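SusD homolog (Bacteroides thetaiotaomicron VPI-5482, PDB 3IV0) probably binds glycans at the bacterial outer membrane, like other members of the SusD family, although its own ligand is not known. Local coordinates at residues A[21-24]-A[25-29]; A[136-139]-A[140-144]; A[198-201]-A[202-206]; A[372-375]-A[376-380]; A[439-442]-A[443-446]. All coordinates share one frame; numbering follows the deposited sequence. Where two conformers were deposited one is given.

Contact 1 of 5, residues A[21-24]-A[25-29]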
loop_
_atom_site.group_PDB
_atom_site.type_symbol
_atom_site.label_atom_id
_atom_site.label_comp_id
_atom_site.label_asym_id
_atom_site.label_seq_id
_atom_site.Cartn_x
_atom_site.Cartn_y
_atom_site.Cartn_z
ATOM N N ASN A 21 14.556 23.656 10.124
ATOM C CA ASN A 21 15.440 22.906 9.252
ATOM C C ASN A 21 15.339 21.403 9.522
ATOM O O ASN A 21 15.382 20.595 8.584
ATOM C CB ASN A 21 16.860 23.416 9.415
ATOM C CG ASN A 21 16.999 24.849 8.957
ATOM O OD1 ASN A 21 16.054 25.426 8.404
ATOM N ND2 ASN A 21 18.164 25.427 9.176
ATOM N N ALA A 22 15.164 21.031 10.774
ATOM C CA ALA A 22 14.962 19.618 11.094
ATOM C C ALA A 22 13.672 19.118 10.451
ATOM O O ALA A 22 13.652 17.997 9.918
ATOM C CB ALA A 22 14.947 19.374 12.604
ATOM N N GLU A 23 12.611 19.918 10.473
ATOM C CA GLU A 23 11.367 19.533 9.838
ATOM C C GLU A 23 11.513 19.428 8.331
ATOM O O GLU A 23 10.962 18.507 7.743
ATOM C CB GLU A 23 10.217 20.449 10.226
ATOM C CG GLU A 23 8.838 19.919 9.800
ATOM C CD GLU A 23 7.691 20.553 10.564
ATOM O OE1 GLU A 23 7.819 21.749 10.942
ATOM O OE2 GLU A 23 6.657 19.876 10.796
ATOM N N ALA A 24 12.230 20.342 7.679
ATOM C CA ALA A 24 12.500 20.232 6.253
ATOM C C ALA A 24 13.239 18.951 5.932
ATOM O O ALA A 24 12.940 18.290 4.913
ATOM C CB ALA A 24 13.264 21.492 5.724
ATOM N N PHE A 25 14.189 18.578 6.771
ATOM C CA PHE A 25 14.908 17.346 6.561
ATOM C C PHE A 25 13.955 16.147 6.681
ATOM O O PHE A 25 13.981 15.263 5.838
ATOM C CB PHE A 25 16.085 17.235 7.517
ATOM C CG PHE A 25 17.033 16.136 7.169
ATOM C CD1 PHE A 25 16.794 14.857 7.598
ATOM C CD2 PHE A 25 18.131 16.362 6.358
ATOM C CE1 PHE A 25 17.641 13.848 7.275
ATOM C CE2 PHE A 25 18.999 15.335 6.040
ATOM C CZ PHE A 25 18.734 14.064 6.487
ATOM N N LEU A 26 13.117 16.135 7.709
ATOM C CA LEU A 26 12.090 15.090 7.840
ATOM C C LEU A 26 11.210 15.043 6.599
ATOM O O LEU A 26 10.943 13.961 6.052
ATOM C CB LEU A 26 11.304 15.319 9.103
ATOM C CG LEU A 26 10.087 14.404 9.292
ATOM C CD1 LEU A 26 10.561 12.947 9.408
ATOM C CD2 LEU A 26 9.267 14.836 10.504
ATOM N N LEU A 27 10.787 16.186 6.086
ATOM C CA LEU A 27 9.927 16.158 4.953
ATOM C C LEU A 27 10.630 15.607 3.701
ATOM O O LEU A 27 9.965 15.080 2.833
ATOM C CB LEU A 27 9.303 17.536 4.698
ATOM C CG LEU A 27 8.181 17.901 5.661
ATOM C CD1 LEU A 27 7.871 19.385 5.479
ATOM C CD2 LEU A 27 6.932 17.092 5.410
ATOM N N SER A 28 11.958 15.706 3.616
ATOM C CA SER A 28 12.688 15.141 2.502
ATOM C C SER A 28 12.630 13.599 2.553
ATOM O O SER A 28 12.795 12.963 1.528
ATOM C CB SER A 28 14.147 15.636 2.488
ATOM O OG SER A 28 14.970 14.966 3.423
ATOM N N ILE A 29 12.415 13.028 3.745
ATOM C CA ILE A 29 12.259 11.562 3.888
ATOM C C ILE A 29 10.928 11.179 3.264
ATOM O O ILE A 29 10.875 10.253 2.448
ATOM C CB ILE A 29 12.377 11.124 5.357
ATOM C CG1 ILE A 29 13.772 11.435 5.941
ATOM C CG2 ILE A 29 12.013 9.607 5.490
ATOM C CD1 ILE A 29 13.857 11.351 7.473
#
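Backbone N-H groups of Phe25, Leu26, Leu27 and Ser28 reach back four residues to the carbonyls of Asn21, Ala22, Glu23 and Ala24, the regular ladder of an alpha-helix near the N-terminal end of helix 19-39. The shortest rungs, Leu26 N to Ala22 O and Leu27 N to Glu23 O, are both 2.9 Å. The fourth rung, Ser28 N to Ala24 O, is the most bent, 138° at the hydrogen. Side chains touch sparingly along this turn. Leu27 sets its CG 3.5 Å from Glu23 O and CD1 4.5 Å from Glu23 CG, so the leucine branch grazes the glutamate stem, whose carboxylate forms a salt bridge through OE2 with Arg199. Phe25 swings its ring away, CG opposite the backbone N (chi1 -168°), to meet Trp14 edge-to-face, while Leu26 and Ile29 face helix 117-142 and helix 93-108. Ser28 instead folds its hydroxyl back on its own helix, where OG donates to Phe25 O at 2.6 Å. With an alanine here, Phe25 O would probably lose this short hydroxyl partner and be left with the weak amide bonds from Ser28 N and Ile29 N. A torsion of chi1 78° holds OG between its own N and carbonyl carbon, and from there it meets Phe25 O in the carbonyl plane, on a lone pair.

Contact 2 of 5, residues A[136-139]-A[140-144]. With EDO (1,2-ethanediol), chain D.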
loop_
_atom_site.group_PDB
_atom_site.type_symbol
_atom_site.label_atom_id
_atom_site.label_comp_id
_atom_site.label_asym_id
_atom_site.label_seq_id
_atom_site.Cartn_x
_atom_site.Cartn_y
_atom_site.Cartn_z
ATOM N N PHE A 136 9.470 -2.134 5.029
ATOM C CA PHE A 136 8.328 -2.993 4.724
ATOM C C PHE A 136 8.042 -3.020 3.248
ATOM O O PHE A 136 7.852 -4.107 2.686
ATOM C CB PHE A 136 7.107 -2.555 5.488
ATOM C CG PHE A 136 5.870 -3.366 5.192
ATOM C CD1 PHE A 136 5.836 -4.720 5.467
ATOM C CD2 PHE A 136 4.737 -2.762 4.709
ATOM C CE1 PHE A 136 4.675 -5.461 5.247
ATOM C CE2 PHE A 136 3.563 -3.522 4.460
ATOM C CZ PHE A 136 3.569 -4.874 4.738
ATOM N N PHE A 137 8.023 -1.869 2.594
ATOM C CA PHE A 137 7.730 -1.843 1.166
ATOM C C PHE A 137 8.767 -2.601 0.358
ATOM O O PHE A 137 8.433 -3.292 -0.640
ATOM C CB PHE A 137 7.631 -0.389 0.676
ATOM C CG PHE A 137 6.223 0.159 0.692
ATOM C CD1 PHE A 137 5.409 0.016 1.791
ATOM C CD2 PHE A 137 5.726 0.815 -0.414
ATOM C CE1 PHE A 137 4.120 0.505 1.769
ATOM C CE2 PHE A 137 4.435 1.302 -0.443
ATOM C CZ PHE A 137 3.640 1.149 0.669
ATOM N N ILE A 138 10.045 -2.505 0.712
ATOM C CA ILE A 138 11.045 -3.224 -0.060
ATOM C C ILE A 138 11.090 -4.719 0.269
ATOM O O ILE A 138 11.422 -5.529 -0.592
ATOM C CB ILE A 138 12.446 -2.579 -0.019
ATOM C CG1 ILE A 138 13.051 -2.459 1.375
ATOM C CG2 ILE A 138 12.398 -1.232 -0.735
ATOM C CD1 ILE A 138 14.531 -1.990 1.386
ATOM N N VAL A 139 10.754 -5.108 1.491
ATOM C CA VAL A 139 10.617 -6.542 1.786
ATOM C C VAL A 139 9.488 -7.118 0.947
ATOM O O VAL A 139 9.617 -8.213 0.339
ATOM C CB VAL A 139 10.359 -6.792 3.273
ATOM C CG1 VAL A 139 9.860 -8.229 3.488
ATOM C CG2 VAL A 139 11.669 -6.552 4.064
ATOM N N ARG A 140 8.344 -6.452 0.903
ATOM C CA ARG A 140 7.231 -6.972 0.128
ATOM C C ARG A 140 7.594 -7.133 -1.334
ATOM O O ARG A 140 7.072 -8.049 -2.013
ATOM C CB ARG A 140 5.992 -6.080 0.203
ATOM C CG ARG A 140 5.303 -5.958 1.521
ATOM C CD ARG A 140 3.923 -5.380 1.336
ATOM N NE ARG A 140 3.966 -4.072 0.691
ATOM C CZ ARG A 140 2.889 -3.304 0.524
ATOM N NH1 ARG A 140 1.716 -3.633 1.073
ATOM N NH2 ARG A 140 2.980 -2.173 -0.139
ATOM N N ALA A 141 8.403 -6.240 -1.887
ATOM C CA ALA A 141 8.774 -6.318 -3.282
ATOM C C ALA A 141 9.919 -7.256 -3.559
ATOM O O ALA A 141 9.920 -7.967 -4.569
ATOM C CB ALA A 141 9.117 -4.896 -3.841
ATOM N N PHE A 142 10.910 -7.291 -2.677
ATOM C CA PHE A 142 12.173 -7.931 -2.999
ATOM C C PHE A 142 12.522 -9.125 -2.133
ATOM O O PHE A 142 13.473 -9.861 -2.472
ATOM C CB PHE A 142 13.331 -6.915 -2.960
ATOM C CG PHE A 142 13.214 -5.812 -3.988
ATOM C CD1 PHE A 142 13.492 -6.061 -5.324
ATOM C CD2 PHE A 142 12.848 -4.530 -3.612
ATOM C CE1 PHE A 142 13.367 -5.059 -6.250
ATOM C CE2 PHE A 142 12.717 -3.540 -4.555
ATOM C CZ PHE A 142 12.995 -3.802 -5.863
ATOM N N GLY A 143 11.830 -9.318 -1.015
ATOM C CA GLY A 143 12.241 -10.405 -0.112
ATOM C C GLY A 143 13.276 -9.932 0.881
ATOM O O GLY A 143 13.154 -8.868 1.484
ATOM N N ASP A 144 14.332 -10.722 1.039
ATOM C CA ASP A 144 15.456 -10.319 1.855
ATOM C C ASP A 144 16.053 -8.995 1.340
ATOM O O ASP A 144 16.173 -8.787 0.138
ATOM C CB ASP A 144 16.552 -11.394 1.828
ATOM C CG ASP A 144 16.117 -12.731 2.374
ATOM O OD1 ASP A 144 15.054 -12.916 2.959
ATOM O OD2 ASP A 144 16.941 -13.671 2.262
HETATM C C1 EDO D . 13.337 -14.097 0.066
HETATM O O1 EDO D . 14.263 -13.184 -0.576
HETATM C C2 EDO D . 12.287 -14.597 -0.901
HETATM O O2 EDO D . 12.801 -15.411 -1.934
HETATM O O HOH W 1 5.748 -2.870 -1.279
#
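From Phe136 to Gly143 the chain makes the last turns of helix 117-142, with Arg140, Ala141, Phe142 and Gly143 each bonding by backbone N to the carbonyl four residues back, the final link being Gly143 N to Val139 O at 2.8 Å. Arg140 carries the side-chain contact, lodged between two phenylalanines. Its aliphatic stem lies over one face of Phe136, with CG 4.0 Å from the ring centroid in a CH-pi contact and CD 3.5 Å from CZ. A bend in the chain (chi3 -58°) then brings the guanidinium over one face of Phe137, a cation-pi pair with CZ 4.5 Å from that ring's centroid; the two planes are 36° apart. A water in the guanidinium plane accepts from Arg140 NE at 2.9 Å and donates to Phe137 O, which probably helps to set the rotation of the group. Phe142 lays its CD2 4.1 Å from Ile138 CB. Gly143 ends the helix with a positive phi of 88°, where a CB would be jammed against Phe142 O. Beyond it, Asp144 N bonds O1 of an ethanediol probably drawn from the crystallisation liquor. The touching residues are all buried, and this helix end is flanked by helix 43-50 at Phe137 and Arg140, helix 93-108 at Phe137 and Ile138, and helix 162-167 at Phe136 and Val139.

Contact 3 of 5, residues A[198-201]-A[202-206]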
loop_
_atom_site.group_PDB
_atom_site.type_symbol
_atom_site.label_atom_id
_atom_site.label_comp_id
_atom_site.label_asym_id
_atom_site.label_seq_id
_atom_site.Cartn_x
_atom_site.Cartn_y
_atom_site.Cartn_z
ATOM N N ILE A 198 -1.086 12.750 5.805
ATOM C CA ILE A 198 0.173 12.755 5.118
ATOM C C ILE A 198 1.405 12.884 6.012
ATOM O O ILE A 198 2.533 12.798 5.523
ATOM C CB ILE A 198 0.189 13.822 4.005
ATOM C CG1 ILE A 198 -0.011 15.237 4.569
ATOM C CG2 ILE A 198 -0.892 13.505 2.936
ATOM C CD1 ILE A 198 0.207 16.316 3.470
ATOM N N ARG A 199 1.187 13.076 7.309
ATOM C CA ARG A 199 2.227 12.948 8.311
ATOM C C ARG A 199 1.818 11.801 9.217
ATOM O O ARG A 199 0.639 11.640 9.544
ATOM C CB ARG A 199 2.344 14.264 9.112
ATOM C CG ARG A 199 2.824 15.449 8.268
ATOM C CD ARG A 199 4.311 15.412 7.940
ATOM N NE ARG A 199 5.165 15.636 9.098
ATOM C CZ ARG A 199 5.517 16.833 9.563
ATOM N NH1 ARG A 199 5.152 17.948 8.960
ATOM N NH2 ARG A 199 6.262 16.872 10.655
ATOM N N ALA A 200 2.772 10.965 9.585
ATOM C CA ALA A 200 2.455 9.798 10.382
ATOM C C ALA A 200 1.697 10.146 11.662
ATOM O O ALA A 200 2.109 11.041 12.412
ATOM C CB ALA A 200 3.761 9.037 10.753
ATOM N N SER A 201 0.618 9.413 11.932
ATOM C CA SER A 201 -0.155 9.499 13.154
ATOM C C SER A 201 -0.061 8.164 13.890
ATOM O O SER A 201 0.533 7.192 13.395
ATOM C CB SER A 201 -1.616 9.769 12.839
ATOM O OG SER A 201 -2.230 8.598 12.262
ATOM N N ARG A 202 -0.696 8.089 15.052
ATOM C CA ARG A 202 -0.775 6.832 15.791
ATOM C C ARG A 202 -1.422 5.751 14.921
ATOM O O ARG A 202 -1.027 4.593 14.932
ATOM C CB ARG A 202 -1.536 7.037 17.112
ATOM C CG ARG A 202 -1.461 5.845 18.086
ATOM C CD ARG A 202 -2.198 6.185 19.400
ATOM N NE ARG A 202 -2.092 5.129 20.428
ATOM C CZ ARG A 202 -1.048 4.969 21.223
ATOM N NH1 ARG A 202 0.023 5.715 21.090
ATOM N NH2 ARG A 202 -1.053 4.003 22.129
ATOM N N GLY A 203 -2.472 6.122 14.206
ATOM C CA GLY A 203 -3.138 5.206 13.271
ATOM C C GLY A 203 -2.267 4.700 12.147
ATOM O O GLY A 203 -2.335 3.524 11.771
ATOM N N SER A 204 -1.372 5.535 11.635
ATOM C CA SER A 204 -0.412 5.112 10.631
ATOM C C SER A 204 0.454 3.952 11.184
ATOM O O SER A 204 0.686 2.919 10.514
ATOM C CB SER A 204 0.516 6.253 10.264
ATOM O OG SER A 204 -0.167 7.439 9.932
ATOM N N VAL A 205 0.961 4.166 12.398
ATOM C CA VAL A 205 1.790 3.185 13.071
ATOM C C VAL A 205 1.041 1.879 13.278
ATOM O O VAL A 205 1.576 0.811 12.978
ATOM C CB VAL A 205 2.333 3.710 14.419
ATOM C CG1 VAL A 205 3.090 2.614 15.170
ATOM C CG2 VAL A 205 3.259 4.960 14.195
ATOM N N ILE A 206 -0.198 1.960 13.766
ATOM C CA ILE A 206 -0.967 0.748 14.000
ATOM C C ILE A 206 -1.183 -0.022 12.697
ATOM O O ILE A 206 -0.992 -1.248 12.666
ATOM C CB ILE A 206 -2.312 1.093 14.671
ATOM C CG1 ILE A 206 -2.085 1.601 16.105
ATOM C CG2 ILE A 206 -3.230 -0.145 14.685
ATOM C CD1 ILE A 206 -3.295 2.316 16.689
#
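Ser201 and Ser204 exchange hydrogen bonds in both directions, the reciprocal pair that defines a capping box at the start of helix 202-219. Ser201 is the N-cap: chi1 71° sets its OG between its own N and carbonyl carbon, where it accepts from Ser204 N at 3.2 Å. In return Ser201 N donates to Ser204 OG at 2.9 Å in an almost straight bond, 177° at the hydrogen. That hydroxyl is also hydrogen-bonded to Leu265 O, so it both accepts and donates. The helix proper begins with Val205 N bonding Ser201 O, and Val205 CG2 rests 3.6 Å from the same oxygen. Around this tight knot the contact thins quickly. Ala200 adds a light touch, its CB 4.3 Å from Ser204 CB, and Arg199 barely meets the helical segment. The charged ends of the two arginines find partners outside the cap, Arg199 in Glu126 of helix 117-142 and Arg202 in Glu237 of helix 224-238. The chemistry is that of a helix start closed by side chains: Ser201 OG gives Ser204 N, in the first turn, a side-chain acceptor, and a polar oxygen at this end is probably also favoured by the helix dipole.

Contact 4 of 5, residues A[372-375]-A[376-380]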
loop_
_atom_site.group_PDB
_atom_site.type_symbol
_atom_site.label_atom_id
_atom_site.label_comp_id
_atom_site.label_asym_id
_atom_site.label_seq_id
_atom_site.Cartn_x
_atom_site.Cartn_y
_atom_site.Cartn_z
ATOM N N LEU A 372 -10.746 -4.581 8.424
ATOM C CA LEU A 372 -10.746 -5.907 7.792
ATOM C C LEU A 372 -9.556 -6.721 8.194
ATOM O O LEU A 372 -9.671 -7.927 8.352
ATOM C CB LEU A 372 -10.880 -5.799 6.278
ATOM C CG LEU A 372 -12.227 -5.240 5.775
ATOM C CD1 LEU A 372 -12.156 -4.877 4.293
ATOM C CD2 LEU A 372 -13.405 -6.189 6.078
ATOM N N LEU A 373 -8.398 -6.108 8.417
ATOM C CA LEU A 373 -7.245 -6.841 8.951
ATOM C C LEU A 373 -7.506 -7.384 10.349
ATOM O O LEU A 373 -7.120 -8.497 10.687
ATOM C CB LEU A 373 -6.001 -5.959 8.974
ATOM C CG LEU A 373 -5.442 -5.457 7.633
ATOM C CD1 LEU A 373 -4.144 -4.683 7.904
ATOM C CD2 LEU A 373 -5.242 -6.606 6.637
ATOM N N TYR A 374 -8.133 -6.565 11.183
ATOM C CA TYR A 374 -8.543 -6.946 12.532
ATOM C C TYR A 374 -9.507 -8.138 12.448
ATOM O O TYR A 374 -9.302 -9.167 13.074
ATOM C CB TYR A 374 -9.156 -5.714 13.192
ATOM C CG TYR A 374 -9.589 -5.800 14.611
ATOM C CD1 TYR A 374 -9.325 -6.885 15.412
ATOM C CD2 TYR A 374 -10.225 -4.717 15.181
ATOM C CE1 TYR A 374 -9.731 -6.897 16.749
ATOM C CE2 TYR A 374 -10.616 -4.729 16.499
ATOM C CZ TYR A 374 -10.392 -5.824 17.265
ATOM O OH TYR A 374 -10.824 -5.865 18.576
ATOM N N ALA A 375 -10.513 -8.025 11.586
ATOM C CA ALA A 375 -11.426 -9.143 11.386
ATOM C C ALA A 375 -10.685 -10.388 10.911
ATOM O O ALA A 375 -10.977 -11.503 11.367
ATOM C CB ALA A 375 -12.501 -8.774 10.388
ATOM N N GLU A 376 -9.779 -10.251 9.945
ATOM C CA GLU A 376 -9.050 -11.375 9.419
ATOM C C GLU A 376 -8.306 -12.109 10.518
ATOM O O GLU A 376 -8.315 -13.344 10.571
ATOM C CB GLU A 376 -8.054 -10.860 8.376
ATOM C CG GLU A 376 -7.124 -11.903 7.835
ATOM C CD GLU A 376 -6.155 -11.370 6.814
ATOM O OE1 GLU A 376 -6.439 -10.329 6.219
ATOM O OE2 GLU A 376 -5.109 -12.037 6.607
ATOM N N ALA A 377 -7.617 -11.386 11.389
ATOM C CA ALA A 377 -6.830 -11.984 12.461
ATOM C C ALA A 377 -7.737 -12.692 13.441
ATOM O O ALA A 377 -7.439 -13.804 13.886
ATOM C CB ALA A 377 -5.936 -10.929 13.183
ATOM N N LEU A 378 -8.827 -12.061 13.810
ATOM C CA LEU A 378 -9.790 -12.708 14.723
ATOM C C LEU A 378 -10.308 -13.984 14.108
ATOM O O LEU A 378 -10.375 -15.034 14.789
ATOM C CB LEU A 378 -10.968 -11.805 15.001
ATOM C CG LEU A 378 -10.720 -10.724 16.020
ATOM C CD1 LEU A 378 -11.904 -9.761 16.002
ATOM C CD2 LEU A 378 -10.525 -11.352 17.412
ATOM N N ALA A 379 -10.712 -13.935 12.837
ATOM C CA ALA A 379 -11.248 -15.107 12.203
ATOM C C ALA A 379 -10.215 -16.228 12.131
ATOM O O ALA A 379 -10.527 -17.409 12.332
ATOM C CB ALA A 379 -11.807 -14.767 10.830
ATOM N N ALA A 380 -8.949 -15.881 11.963
ATOM C CA ALA A 380 -7.902 -16.898 11.810
ATOM C C ALA A 380 -7.651 -17.548 13.147
ATOM O O ALA A 380 -7.396 -18.760 13.203
ATOM C CB ALA A 380 -6.594 -16.250 11.251
#
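Glu376 N points at Leu372 O over 2.8 Å, the shortest of four amide bonds that tie residues 372-375 to residues 376-379 inside helix 367-381. Leu378 N to Tyr374 O is the straightest, 171° at the hydrogen. Along this ladder the side chains sort onto different flanks. Tyr374 and Leu378, one turn apart, cross obliquely: Leu378 CD1 lies 3.7 Å from Tyr374 CE1 and 3.9 Å from Tyr374 CD1, reaching the CD1-CE1 side of the tyrosine ring at a slant. The two first torsions differ, and together they bring the groups to one another. The tyrosine ring leaves with CG anti to its backbone N (chi1 -176°), whereas the leucine sets CG beside its own N (chi1 -79°) and so lays it 3.6 Å from Tyr374 O. On another flank Leu373 and Glu376 run side by side in the same direction, with Leu373 CD2 3.9 Å from Glu376 OE1. The glutamate chain is extended beyond CG, carrying its carboxylate out to a salt bridge between OE2 and Arg435 of helix 429-436. Ala379 CB sits 3.4 Å from Ala375 O, and both alanines face Ile415 of helix 408-422. Leu373 and Tyr374 press on helix 202-219, and Leu378 fits between helix 224-238 and helix 385-398. Such a mostly buried helix, in contact with several others, is consistent with the helix-rich SusD fold, whose family is grouped with the TPR superfamily.

Contact 5 of 5, residues A[439-442]-A[443-446]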
loop_
_atom_site.group_PDB
_atom_site.type_symbol
_atom_site.label_atom_id
_atom_site.label_comp_id
_atom_site.label_asym_id
_atom_site.label_seq_id
_atom_site.Cartn_x
_atom_site.Cartn_y
_atom_site.Cartn_z
ATOM N N VAL A 439 -1.938 -16.410 -3.670
ATOM C CA VAL A 439 -1.353 -16.119 -4.969
ATOM C C VAL A 439 -1.106 -17.373 -5.792
ATOM O O VAL A 439 -0.972 -17.286 -7.030
ATOM C CB VAL A 439 -0.078 -15.256 -4.853
ATOM C CG1 VAL A 439 1.161 -16.050 -4.381
ATOM C CG2 VAL A 439 0.224 -14.505 -6.192
ATOM N N TYR A 440 -1.049 -18.530 -5.126
ATOM C CA TYR A 440 -0.855 -19.788 -5.859
ATOM C C TYR A 440 -2.102 -20.655 -5.797
ATOM O O TYR A 440 -2.023 -21.855 -6.079
ATOM C CB TYR A 440 0.390 -20.537 -5.355
ATOM C CG TYR A 440 0.455 -20.752 -3.884
ATOM C CD1 TYR A 440 -0.339 -21.734 -3.276
ATOM C CD2 TYR A 440 1.310 -20.011 -3.087
ATOM C CE1 TYR A 440 -0.285 -21.939 -1.952
ATOM C CE2 TYR A 440 1.376 -20.213 -1.730
ATOM C CZ TYR A 440 0.576 -21.212 -1.173
ATOM O OH TYR A 440 0.574 -21.445 0.172
ATOM N N ASN A 441 -3.265 -20.056 -5.538
ATOM C CA ASN A 441 -4.522 -20.782 -5.417
ATOM C C ASN A 441 -5.534 -20.230 -6.408
ATOM O O ASN A 441 -5.993 -19.104 -6.282
ATOM C CB ASN A 441 -5.028 -20.665 -3.970
ATOM C CG ASN A 441 -6.176 -21.593 -3.672
ATOM O OD1 ASN A 441 -6.988 -21.903 -4.547
ATOM N ND2 ASN A 441 -6.278 -21.994 -2.405
ATOM N N ARG A 442 -5.884 -21.026 -7.417
ATOM C CA ARG A 442 -6.813 -20.577 -8.448
ATOM C C ARG A 442 -8.227 -20.278 -7.928
ATOM O O ARG A 442 -8.991 -19.586 -8.585
ATOM C CB ARG A 442 -6.874 -21.601 -9.591
ATOM C CG ARG A 442 -7.485 -21.058 -10.861
ATOM C CD ARG A 442 -7.429 -22.099 -11.970
ATOM N NE ARG A 442 -6.052 -22.502 -12.246
ATOM C CZ ARG A 442 -5.203 -21.826 -13.019
ATOM N NH1 ARG A 442 -5.584 -20.706 -13.616
ATOM N NH2 ARG A 442 -3.976 -22.279 -13.205
ATOM N N ASN A 443 -8.550 -20.766 -6.734
ATOM C CA ASN A 443 -9.842 -20.447 -6.113
ATOM C C ASN A 443 -9.955 -18.970 -5.695
ATOM O O ASN A 443 -11.072 -18.455 -5.517
ATOM C CB ASN A 443 -10.082 -21.337 -4.899
ATOM C CG ASN A 443 -10.228 -22.802 -5.274
ATOM O OD1 ASN A 443 -9.513 -23.674 -4.774
ATOM N ND2 ASN A 443 -11.133 -23.066 -6.183
ATOM N N TYR A 444 -8.804 -18.301 -5.568
ATOM C CA TYR A 444 -8.744 -16.910 -5.083
ATOM C C TYR A 444 -8.029 -15.945 -6.022
ATOM O O TYR A 444 -8.120 -14.741 -5.836
ATOM C CB TYR A 444 -8.047 -16.882 -3.732
ATOM C CG TYR A 444 -8.733 -17.739 -2.711
ATOM C CD1 TYR A 444 -9.888 -17.311 -2.090
ATOM C CD2 TYR A 444 -8.239 -18.982 -2.380
ATOM C CE1 TYR A 444 -10.528 -18.102 -1.156
ATOM C CE2 TYR A 444 -8.874 -19.795 -1.459
ATOM C CZ TYR A 444 -10.010 -19.347 -0.843
ATOM O OH TYR A 444 -10.657 -20.153 0.074
ATOM N N CYS A 445 -7.311 -16.442 -7.014
ATOM C CA CYS A 445 -6.546 -15.630 -7.940
ATOM C C CYS A 445 -6.743 -16.214 -9.329
ATOM O O CYS A 445 -6.497 -17.407 -9.533
ATOM C CB CYS A 445 -5.069 -15.666 -7.559
ATOM S SG CYS A 445 -4.001 -14.747 -8.722
HETATM N N MSE A 446 -7.155 -15.391 -10.281
HETATM C CA MSE A 446 -7.449 -15.855 -11.639
HETATM C C MSE A 446 -6.170 -16.156 -12.414
HETATM O O MSE A 446 -6.145 -17.003 -13.312
HETATM C CB MSE A 446 -8.253 -14.786 -12.378
HETATM C CG MSE A 446 -8.720 -15.210 -13.754
HETATM SE SE MSE A 446 -10.217 -14.150 -14.468
HETATM C CE MSE A 446 -11.500 -15.430 -14.321
#
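Asn441 lays its side-chain amide against the rim of the Tyr444 ring, with ND2 3.5 Å from CE2 and CG 3.6 Å from CD2. The amide stands nearly upright to the ring, the two planes 80° apart, and meets it at the edge, near the ring plane. With CG anti to the backbone N (chi1 -169°), the other branch of the amide is directed forward along the chain, where OD1 accepts from Asn443 N at 2.9 Å. That bond closes an Asx turn. The backbone carbonyl of the same residue closes a beta turn over it: Tyr444 N donates to Asn441 O at 3.0 Å, approaching from above the carbonyl plane, and Cys445 N adds a weak bond to the same oxygen. Asn441 thus serves three amides in a row, one through its side chain and two through its main chain. A leucine in its place is likely to leave Asn443 N without its side-chain acceptor and so make the turn less firmly held. Within the turn, Arg442 CA points its hydrogen at Cys445 O, 3.4 Å away, in a CA-H...O contact. Cys445 CB also lies 3.8 Å from Asn441 O. This turn lies in the loop joining helix 429-436 to helix 451-455. Val439 and Cys445 pack on Leu433 of the first, Val439 reaches Phe454 of the second, and Tyr444 leans on helix 408-422, edge-to-face with Phe416 and hydrogen-bonded through OH to Asp413.

In the fold
Only contacts 1 and 3 touch: Glu23 OE2 meets Arg199 NH2 at 3.0 Å in a salt bridge, and Leu27 CD2 lies 4.0 Å from Arg199 CD, so the loop before helix 202-219 is clamped to helix 19-39. Helix 117-142 ties this corner to contact 2, since its Phe123 and Glu126 touch contacts 1 and 3, its Phe129 touches contact 3, and its far end forms contact 2. Contact 4 comes within about 7 Å of contact 3 and 8 Å of contact 2, nearest atoms in each case. Contact 5 lies across the chain's centre from contacts 1 and 3, 43 Å from contact 1 between centres. The ethanediol at contact 2 marks no established glycan site.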